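Local coordinates for ESX-1 secretion system protein eccD1 (PDB 4KV2), which forms part of the ESX-1 specialized secretion system, which delivers virulence factors, including EsxA and EsxB, to host cells during infection, at residues I10-R15 and F53-Q58; R15-V20 and A36-V41; V60-R65 and L71-S76. All coordinates share one frame; numbering follows the deposited sequence.

Interaction 1: residues I10-R15 and F53-Q58; sequences ILTGRR and FDFTAQ
T12 and F53 bring their CA atoms to 6.6 Å, where the tip of the first beta hairpin of this ubiquitin-like domain, a type II' turn from T12 to R15, meets the loop between helix 31-41 and strand 62-64. The turn is closed by both backbone bonds, T12 N to R15 O at 2.8 Å and R15 N to T12 O at 3.0 Å. Across the contact, one methyl does the touching. With OG1 turned beside the backbone N (chi1 -51°), T12 points CG2 at the base of F53, reaching F53 CB and CG, each at 3.4 Å, the two side chains crossing at about a right angle. The same methyl comes within 4.3 Å of F55 CZ. The two aromatics are turned against each other: F53 offers the edge of its ring to F55, and F53 CE2 stands 3.4 Å above one face of the F55 ring, displaced toward its rim. An Asx turn coincides with the start of the type I turn D54-A57, D54 OD1 taking T56 N from above the carboxylate plane at 2.8 Å. No hydrogen bond joins 10-15 to 53-58; the contact rests on dispersion, chiefly between one methyl and the CB and ring carbon of F53.

Interaction 2: residues R15-V20 and A36-V41; sequences RMTDLV and AVLSEV
T17 and L38 run antiparallel alongside each other, the strand side chain pointing at the helix and the leucine at the strand, with CA atoms 8.2 Å apart. The fold is the ubiquitin-like beta-grasp, in which helix 31-41 lies across one face of the mixed sheet; here that helix meets 15-22, one of the two edge strands of the sheet within this chain. L38 carries the contact from the helix side. Its CG stands beside the backbone N and anti to the carbonyl carbon (chi1 -75°), an orientation that sends the branched end toward the sheet. The CD2 branch approaches T17 CG2 to 3.8 Å and T17 CB to 4.0 Å, while the CD1 branch leads toward I10 of the neighbouring strand 5-12. T17 and L19, two residues apart, both turn toward the helix, whereas D18 between them turns away and accepts a hydrogen bond from T9 OG1 at its OD1. On T17, OG1 lies anti to the carbonyl carbon (chi1 -52°), which makes CG2, not OG1, the nearest T17 atom to L38. V41, one turn further along the helix, brings CG1 to 4.5 Å from T17 CG2, at the margin of the contact. All three touching residues, T17, L19 and L38, are buried. M3 of the second subunit packs on L19, V37 and V41, placing this corner of the helix–sheet layer beside the assembly interface. Three methyls close into a nearly equilateral triangle: L19 CD2 is 4.2 Å from L38 CD2 and likewise 4.2 Å from T17 CG2.

Interaction 3: residues V60-R65 and L71-S76; sequences VWAFAR and LKLDQS
F63 and L71 are joined by the one direct hydrogen bond between the segments: L71 N gives to F63 O at 2.8 Å, with an N-H...O angle of 145° and the donor nearly in line with the carbonyl bond (161°). A water completes the pairing, accepting from F63 N at 3.0 Å and donating to L71 O at 2.9 Å. Both backbone polar groups of F63 are thus used on this side, one directly and one through solvent. The nearest CA pairs, A62 with L73 and A64 with L71, show the two chains running in opposite directions. Strand 62-64 is an edge strand of the beta-grasp sheet in this chain: A62 and A64 bond to V91 and T89 of strand 86-91. The irregular segment 71-76 covers the other side of that edge strand.

Leucines L71 and L73 supply the apolar contact. L71 CD1 lies 4.3 Å from F63 CB. L73 CD1 meets V60 CG1 at 3.8 Å, and L73 CG rests near the methyl of A62; L73 also touches I31 of helix 31-41.

Methyls pack on a carbonyl as well: both lie on one side of W61 O, L73 CD2 at 3.5 Å and L73 CD1 at 3.6 Å.

The last contact mixes charge and carbon. R65, extended from CG to NE, crosses L71 at about a right angle and brings NH1 to 4.0 Å from L71 CD2, while its NH2 is hydrogen-bonded to A80 O.

In the fold
Interactions 1 and 2 share R15 and lie with their centres 10 Å apart on the same hairpin: a probable hydrogen bond from I10 N to T17 O (2.9 Å) pairs the two strands, and I10 CG1 packs on L19 CD1 at 3.5 Å. Both also use the helix, since F55 CE1 of interaction 1 lies 3.8 Å from L38 CB of interaction 2. Interaction 3 sits at the opposite border of the sheet. Its centre is 15 Å from that of interaction 1, yet W61 bridges the gap, with F53 CZ 3.6 Å from W61 CZ3. Interactions 2 and 3 do not touch, their nearest atoms being about 6 Å apart, and they flank the chain's centre from opposite sides.

Interaction 1: residues I10-R15 and F53-Q58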
loop_
_atom_site.group_PDB
_atom_site.type_symbol
_atom_site.label_atom_id
_atom_site.label_comp_id
_atom_site.label_asym_id
_atom_site.label_seq_id
_atom_site.Cartn_x
_atom_site.Cartn_y
_atom_site.Cartn_z
ATOM N N ILE A 10 12.059 -4.712 -3.644
ATOM C CA ILE A 10 11.712 -4.963 -5.029
ATOM C C ILE A 10 12.894 -4.632 -5.932
ATOM O O ILE A 10 13.405 -3.503 -5.901
ATOM C CB ILE A 10 10.520 -4.080 -5.496
ATOM C CG1 ILE A 10 9.317 -4.274 -4.575
ATOM C CG2 ILE A 10 10.171 -4.379 -6.960
ATOM C CD1 ILE A 10 8.880 -5.718 -4.369
ATOM N N LEU A 11 13.314 -5.606 -6.727
ATOM C CA LEU A 11 14.322 -5.408 -7.777
ATOM C C LEU A 11 13.674 -5.019 -9.112
ATOM O O LEU A 11 12.875 -5.765 -9.635
ATOM C CB LEU A 11 15.104 -6.709 -7.977
ATOM C CG LEU A 11 16.306 -6.705 -8.940
ATOM C CD1 LEU A 11 17.347 -5.647 -8.560
ATOM C CD2 LEU A 11 16.920 -8.090 -8.920
ATOM N N THR A 12 14.055 -3.874 -9.660
ATOM C CA THR A 12 13.617 -3.407 -10.965
ATOM C C THR A 12 14.891 -3.091 -11.748
ATOM O O THR A 12 15.493 -2.030 -11.585
ATOM C CB THR A 12 12.721 -2.157 -10.875
ATOM O OG1 THR A 12 11.656 -2.375 -9.942
ATOM C CG2 THR A 12 12.110 -1.852 -12.208
ATOM N N GLY A 13 15.313 -4.042 -12.584
ATOM C CA GLY A 13 16.589 -3.957 -13.294
ATOM C C GLY A 13 17.703 -3.974 -12.272
ATOM O O GLY A 13 17.918 -4.987 -11.603
ATOM N N ARG A 14 18.379 -2.842 -12.116
ATOM C CA ARG A 14 19.491 -2.731 -11.179
ATOM C C ARG A 14 19.078 -2.052 -9.904
ATOM O O ARG A 14 19.858 -1.999 -8.972
ATOM C CB ARG A 14 20.602 -1.878 -11.764
ATOM C CG ARG A 14 21.197 -2.444 -13.014
ATOM C CD ARG A 14 22.648 -2.026 -13.162
ATOM N NE ARG A 14 22.813 -0.859 -14.020
ATOM C CZ ARG A 14 22.634 -0.862 -15.342
ATOM N NH1 ARG A 14 22.243 -1.974 -15.966
ATOM N NH2 ARG A 14 22.838 0.251 -16.050
ATOM N N ARG A 15 17.880 -1.482 -9.897
ATOM C CA ARG A 15 17.428 -0.676 -8.783
ATOM C C ARG A 15 16.724 -1.532 -7.761
ATOM O O ARG A 15 15.879 -2.349 -8.102
ATOM C CB ARG A 15 16.474 0.411 -9.255
ATOM C CG ARG A 15 15.888 1.235 -8.105
ATOM C CD ARG A 15 16.963 1.994 -7.351
ATOM N NE ARG A 15 17.492 3.088 -8.156
ATOM C CZ ARG A 15 16.986 4.324 -8.199
ATOM N NH1 ARG A 15 15.916 4.663 -7.483
ATOM N NH2 ARG A 15 17.556 5.233 -8.985
ATOM N N PHE A 53 12.340 -2.153 -17.677
ATOM C CA PHE A 53 11.123 -2.586 -16.975
ATOM C C PHE A 53 9.935 -1.726 -17.386
ATOM O O PHE A 53 10.019 -0.506 -17.401
ATOM C CB PHE A 53 11.297 -2.543 -15.451
ATOM C CG PHE A 53 10.150 -3.163 -14.706
ATOM C CD1 PHE A 53 10.159 -4.505 -14.402
ATOM C CD2 PHE A 53 9.025 -2.415 -14.384
ATOM C CE1 PHE A 53 9.091 -5.097 -13.741
ATOM C CE2 PHE A 53 7.947 -2.999 -13.724
ATOM C CZ PHE A 53 7.978 -4.343 -13.412
ATOM N N ASP A 54 8.821 -2.365 -17.718
ATOM C CA ASP A 54 7.646 -1.646 -18.196
ATOM C C ASP A 54 6.514 -1.738 -17.179
ATOM O O ASP A 54 5.879 -2.769 -17.059
ATOM C CB ASP A 54 7.216 -2.231 -19.542
ATOM C CG ASP A 54 6.086 -1.456 -20.203
ATOM O OD1 ASP A 54 5.627 -0.415 -19.651
ATOM O OD2 ASP A 54 5.680 -1.889 -21.314
ATOM N N PHE A 55 6.276 -0.648 -16.456
ATOM C CA PHE A 55 5.128 -0.533 -15.532
ATOM C C PHE A 55 3.769 -0.473 -16.241
ATOM O O PHE A 55 2.727 -0.639 -15.597
ATOM C CB PHE A 55 5.292 0.710 -14.650
ATOM C CG PHE A 55 6.343 0.555 -13.627
ATOM C CD1 PHE A 55 6.119 -0.254 -12.519
ATOM C CD2 PHE A 55 7.577 1.177 -13.769
ATOM C CE1 PHE A 55 7.102 -0.446 -11.576
ATOM C CE2 PHE A 55 8.566 0.998 -12.815
ATOM C CZ PHE A 55 8.325 0.190 -11.719
ATOM N N THR A 56 3.784 -0.223 -17.553
ATOM C CA THR A 56 2.564 -0.105 -18.358
ATOM C C THR A 56 2.266 -1.400 -19.120
ATOM O O THR A 56 1.401 -1.441 -19.981
ATOM C CB THR A 56 2.619 1.106 -19.337
ATOM O OG1 THR A 56 3.678 0.951 -20.285
ATOM C CG2 THR A 56 2.833 2.403 -18.595
ATOM N N ALA A 57 2.978 -2.465 -18.784
ATOM C CA ALA A 57 2.717 -3.788 -19.344
ATOM C C ALA A 57 1.280 -4.226 -19.067
ATOM O O ALA A 57 0.755 -3.998 -17.981
ATOM C CB ALA A 57 3.687 -4.809 -18.758
ATOM N N GLN A 58 0.652 -4.872 -20.047
ATOM C CA GLN A 58 -0.699 -5.377 -19.860
ATOM C C GLN A 58 -0.635 -6.726 -19.190
ATOM O O GLN A 58 0.421 -7.318 -19.101
ATOM C CB GLN A 58 -1.420 -5.476 -21.202
ATOM C CG GLN A 58 -1.496 -4.150 -21.928
ATOM C CD GLN A 58 -2.123 -4.289 -23.296
ATOM O OE1 GLN A 58 -1.434 -4.423 -24.297
ATOM N NE2 GLN A 58 -3.439 -4.281 -23.337
#

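Interaction 2: residues R15-V20 and A36-V41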
loop_
_atom_site.group_PDB
_atom_site.type_symbol
_atom_site.label_atom_id
_atom_site.label_comp_id
_atom_site.label_asym_id
_atom_site.label_seq_id
_atom_site.Cartn_x
_atom_site.Cartn_y
_atom_site.Cartn_z
ATOM N N ARG A 15 17.880 -1.482 -9.897
ATOM C CA ARG A 15 17.428 -0.676 -8.783
ATOM C C ARG A 15 16.724 -1.532 -7.761
ATOM O O ARG A 15 15.879 -2.349 -8.102
ATOM C CB ARG A 15 16.474 0.411 -9.255
ATOM C CG ARG A 15 15.888 1.235 -8.105
ATOM C CD ARG A 15 16.963 1.994 -7.351
ATOM N NE ARG A 15 17.492 3.088 -8.156
ATOM C CZ ARG A 15 16.986 4.324 -8.199
ATOM N NH1 ARG A 15 15.916 4.663 -7.483
ATOM N NH2 ARG A 15 17.556 5.233 -8.985
ATOM N N MET A 16 17.052 -1.316 -6.499
ATOM C CA MET A 16 16.300 -1.906 -5.423
ATOM C C MET A 16 15.445 -0.836 -4.756
ATOM O O MET A 16 15.897 0.287 -4.542
ATOM C CB MET A 16 17.246 -2.510 -4.407
ATOM C CG MET A 16 17.961 -3.749 -4.909
ATOM S SD MET A 16 19.160 -4.223 -3.655
ATOM C CE MET A 16 19.739 -5.719 -4.459
ATOM N N THR A 17 14.230 -1.213 -4.400
ATOM C CA THR A 17 13.353 -0.352 -3.656
ATOM C C THR A 17 12.780 -1.089 -2.436
ATOM O O THR A 17 12.040 -2.065 -2.581
ATOM C CB THR A 17 12.204 0.172 -4.540
ATOM O OG1 THR A 17 12.745 0.763 -5.744
ATOM C CG2 THR A 17 11.409 1.204 -3.804
ATOM N N ASP A 18 13.072 -0.592 -1.235
ATOM C CA ASP A 18 12.572 -1.244 -0.025
ATOM C C ASP A 18 11.136 -0.839 0.227
ATOM O O ASP A 18 10.833 0.355 0.203
ATOM C CB ASP A 18 13.437 -0.915 1.191
ATOM C CG ASP A 18 14.828 -1.527 1.109
ATOM O OD1 ASP A 18 15.134 -2.247 0.126
ATOM O OD2 ASP A 18 15.637 -1.268 2.031
ATOM N N LEU A 19 10.268 -1.829 0.474
ATOM C CA LEU A 19 8.849 -1.593 0.824
ATOM C C LEU A 19 8.486 -2.272 2.136
ATOM O O LEU A 19 9.182 -3.188 2.582
ATOM C CB LEU A 19 7.912 -2.158 -0.252
ATOM C CG LEU A 19 8.138 -1.697 -1.693
ATOM C CD1 LEU A 19 7.161 -2.460 -2.577
ATOM C CD2 LEU A 19 7.940 -0.184 -1.828
ATOM N N VAL A 20 7.390 -1.822 2.728
ATOM C CA VAL A 20 6.769 -2.480 3.887
ATOM C C VAL A 20 5.358 -2.869 3.458
ATOM O O VAL A 20 4.551 -1.995 3.174
ATOM C CB VAL A 20 6.695 -1.550 5.099
ATOM C CG1 VAL A 20 6.067 -2.260 6.297
ATOM C CG2 VAL A 20 8.078 -1.021 5.466
ATOM N N ALA A 36 1.452 0.760 -8.911
ATOM C CA ALA A 36 1.210 2.158 -9.200
ATOM C C ALA A 36 2.174 3.093 -8.437
ATOM O O ALA A 36 2.723 4.048 -8.993
ATOM C CB ALA A 36 -0.229 2.491 -8.916
ATOM N N VAL A 37 2.380 2.775 -7.160
ATOM C CA VAL A 37 3.330 3.517 -6.308
ATOM C C VAL A 37 4.749 3.415 -6.861
ATOM O O VAL A 37 5.444 4.444 -6.992
ATOM C CB VAL A 37 3.259 3.007 -4.845
ATOM C CG1 VAL A 37 4.429 3.534 -4.025
ATOM C CG2 VAL A 37 1.927 3.401 -4.232
ATOM N N LEU A 38 5.179 2.195 -7.215
ATOM C CA LEU A 38 6.552 1.990 -7.694
ATOM C C LEU A 38 6.761 2.725 -9.013
ATOM O O LEU A 38 7.808 3.342 -9.225
ATOM C CB LEU A 38 6.871 0.518 -7.868
ATOM C CG LEU A 38 7.100 -0.245 -6.574
ATOM C CD1 LEU A 38 7.007 -1.725 -6.856
ATOM C CD2 LEU A 38 8.474 0.100 -6.034
ATOM N N SER A 39 5.723 2.716 -9.866
ATOM C CA SER A 39 5.781 3.485 -11.106
ATOM C C SER A 39 6.061 4.976 -10.832
ATOM O O SER A 39 6.823 5.610 -11.563
ATOM C CB SER A 39 4.471 3.331 -11.925
ATOM O OG SER A 39 4.549 4.062 -13.157
ATOM N N GLU A 40 5.440 5.544 -9.799
ATOM C CA GLU A 40 5.638 6.971 -9.470
ATOM C C GLU A 40 7.040 7.157 -8.895
ATOM O O GLU A 40 7.793 8.071 -9.286
ATOM C CB GLU A 40 4.605 7.449 -8.443
ATOM C CG GLU A 40 3.158 7.361 -8.899
ATOM C CD GLU A 40 2.622 8.650 -9.493
ATOM O OE1 GLU A 40 3.302 9.692 -9.417
ATOM O OE2 GLU A 40 1.482 8.617 -10.009
ATOM N N VAL A 41 7.401 6.267 -7.974
ATOM C CA VAL A 41 8.708 6.351 -7.298
ATOM C C VAL A 41 9.832 6.324 -8.321
ATOM O O VAL A 41 10.785 7.073 -8.196
ATOM C CB VAL A 41 8.893 5.224 -6.250
ATOM C CG1 VAL A 41 10.324 5.153 -5.742
ATOM C CG2 VAL A 41 7.981 5.449 -5.067
#

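Interaction 3: residues V60-R65 and L71-S76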
loop_
_atom_site.group_PDB
_atom_site.type_symbol
_atom_site.label_atom_id
_atom_site.label_comp_id
_atom_site.label_asym_id
_atom_site.label_seq_id
_atom_site.Cartn_x
_atom_site.Cartn_y
_atom_site.Cartn_z
ATOM N N VAL A 60 -1.702 -9.576 -15.920
ATOM C CA VAL A 60 -2.026 -9.676 -14.512
ATOM C C VAL A 60 -0.726 -9.619 -13.764
ATOM O O VAL A 60 0.120 -10.474 -13.989
ATOM C CB VAL A 60 -2.759 -11.013 -14.252
ATOM C CG1 VAL A 60 -3.101 -11.181 -12.778
ATOM C CG2 VAL A 60 -4.011 -11.110 -15.123
ATOM N N TRP A 61 -0.554 -8.621 -12.895
ATOM C CA TRP A 61 0.673 -8.459 -12.091
ATOM C C TRP A 61 0.718 -9.424 -10.898
ATOM O O TRP A 61 -0.299 -9.704 -10.289
ATOM C CB TRP A 61 0.789 -7.037 -11.560
ATOM C CG TRP A 61 1.141 -6.016 -12.599
ATOM C CD1 TRP A 61 0.311 -5.116 -13.162
ATOM C CD2 TRP A 61 2.426 -5.809 -13.184
ATOM N NE1 TRP A 61 0.995 -4.334 -14.070
ATOM C CE2 TRP A 61 2.296 -4.760 -14.117
ATOM C CE3 TRP A 61 3.673 -6.412 -13.016
ATOM C CZ2 TRP A 61 3.381 -4.275 -14.866
ATOM C CZ3 TRP A 61 4.769 -5.933 -13.777
ATOM C CH2 TRP A 61 4.600 -4.876 -14.691
ATOM N N ALA A 62 1.913 -9.915 -10.570
ATOM C CA ALA A 62 2.125 -10.740 -9.366
ATOM C C ALA A 62 3.542 -10.491 -8.897
ATOM O O ALA A 62 4.359 -9.928 -9.637
ATOM C CB ALA A 62 1.904 -12.212 -9.654
ATOM N N PHE A 63 3.804 -10.880 -7.652
ATOM C CA PHE A 63 5.155 -10.882 -7.107
ATOM C C PHE A 63 5.821 -12.212 -7.436
ATOM O O PHE A 63 5.147 -13.249 -7.552
ATOM C CB PHE A 63 5.142 -10.750 -5.610
ATOM C CG PHE A 63 4.600 -9.438 -5.119
ATOM C CD1 PHE A 63 5.393 -8.301 -5.123
ATOM C CD2 PHE A 63 3.298 -9.337 -4.642
ATOM C CE1 PHE A 63 4.905 -7.093 -4.641
ATOM C CE2 PHE A 63 2.805 -8.122 -4.167
ATOM C CZ PHE A 63 3.622 -7.000 -4.161
ATOM N N ALA A 64 7.131 -12.167 -7.603
ATOM C CA ALA A 64 7.907 -13.368 -7.831
ATOM C C ALA A 64 9.276 -13.203 -7.218
ATOM O O ALA A 64 9.862 -12.110 -7.219
ATOM C CB ALA A 64 8.041 -13.651 -9.317
ATOM N N ARG A 65 9.807 -14.288 -6.689
ATOM C CA ARG A 65 11.218 -14.309 -6.352
ATOM C C ARG A 65 12.007 -14.225 -7.661
ATOM O O ARG A 65 11.549 -14.744 -8.670
ATOM C CB ARG A 65 11.558 -15.565 -5.573
ATOM C CG ARG A 65 11.071 -15.466 -4.139
ATOM C CD ARG A 65 11.601 -16.615 -3.317
ATOM N NE ARG A 65 11.058 -16.655 -1.971
ATOM C CZ ARG A 65 9.955 -17.297 -1.592
ATOM N NH1 ARG A 65 9.214 -17.983 -2.460
ATOM N NH2 ARG A 65 9.608 -17.266 -0.303
ATOM N N LEU A 71 4.349 -15.972 -7.390
ATOM C CA LEU A 71 3.560 -16.327 -6.223
ATOM C C LEU A 71 2.076 -16.200 -6.493
ATOM O O LEU A 71 1.631 -15.276 -7.163
ATOM C CB LEU A 71 3.938 -15.441 -5.011
ATOM C CG LEU A 71 5.438 -15.384 -4.674
ATOM C CD1 LEU A 71 5.688 -14.473 -3.469
ATOM C CD2 LEU A 71 5.945 -16.787 -4.398
ATOM N N LYS A 72 1.319 -17.141 -5.933
ATOM C CA LYS A 72 -0.154 -17.117 -5.987
ATOM C C LYS A 72 -0.725 -15.849 -5.350
ATOM O O LYS A 72 -0.454 -15.525 -4.175
ATOM C CB LYS A 72 -0.751 -18.364 -5.312
ATOM C CG LYS A 72 -0.401 -19.670 -6.009
ATOM C CD LYS A 72 -1.213 -19.862 -7.282
ATOM C CE LYS A 72 -0.584 -20.893 -8.200
ATOM N NZ LYS A 72 -0.828 -22.270 -7.707
ATOM N N LEU A 73 -1.534 -15.145 -6.136
ATOM C CA LEU A 73 -2.140 -13.890 -5.716
ATOM C C LEU A 73 -3.169 -14.034 -4.602
ATOM O O LEU A 73 -3.411 -13.070 -3.850
ATOM C CB LEU A 73 -2.803 -13.198 -6.915
ATOM C CG LEU A 73 -1.839 -12.480 -7.855
ATOM C CD1 LEU A 73 -2.504 -12.273 -9.205
ATOM C CD2 LEU A 73 -1.379 -11.167 -7.268
ATOM N N ASP A 74 -3.762 -15.210 -4.461
ATOM C CA ASP A 74 -4.688 -15.443 -3.340
ATOM C C ASP A 74 -4.007 -15.804 -2.018
ATOM O O ASP A 74 -4.673 -16.032 -1.010
ATOM C CB ASP A 74 -5.786 -16.447 -3.701
ATOM C CG ASP A 74 -5.272 -17.844 -3.977
ATOM O OD1 ASP A 74 -4.059 -18.100 -4.022
ATOM O OD2 ASP A 74 -6.117 -18.715 -4.181
ATOM N N GLN A 75 -2.677 -15.825 -2.016
ATOM C CA GLN A 75 -1.905 -16.102 -0.817
ATOM C C GLN A 75 -1.305 -14.811 -0.284
ATOM O O GLN A 75 -1.142 -13.864 -1.024
ATOM C CB GLN A 75 -0.805 -17.123 -1.116
ATOM C CG GLN A 75 -1.314 -18.547 -1.172
ATOM C CD GLN A 75 -0.210 -19.563 -1.463
ATOM O OE1 GLN A 75 0.969 -19.385 -1.083
ATOM N NE2 GLN A 75 -0.583 -20.634 -2.143
ATOM N N SER A 76 -1.036 -14.788 1.019
ATOM C CA SER A 76 -0.312 -13.709 1.673
ATOM C C SER A 76 1.179 -13.981 1.557
ATOM O O SER A 76 1.600 -15.113 1.247
ATOM C CB SER A 76 -0.696 -13.667 3.152
ATOM O OG SER A 76 -0.259 -14.868 3.813
HETATM O O HOH W 1 1.778 -12.515 -6.208
#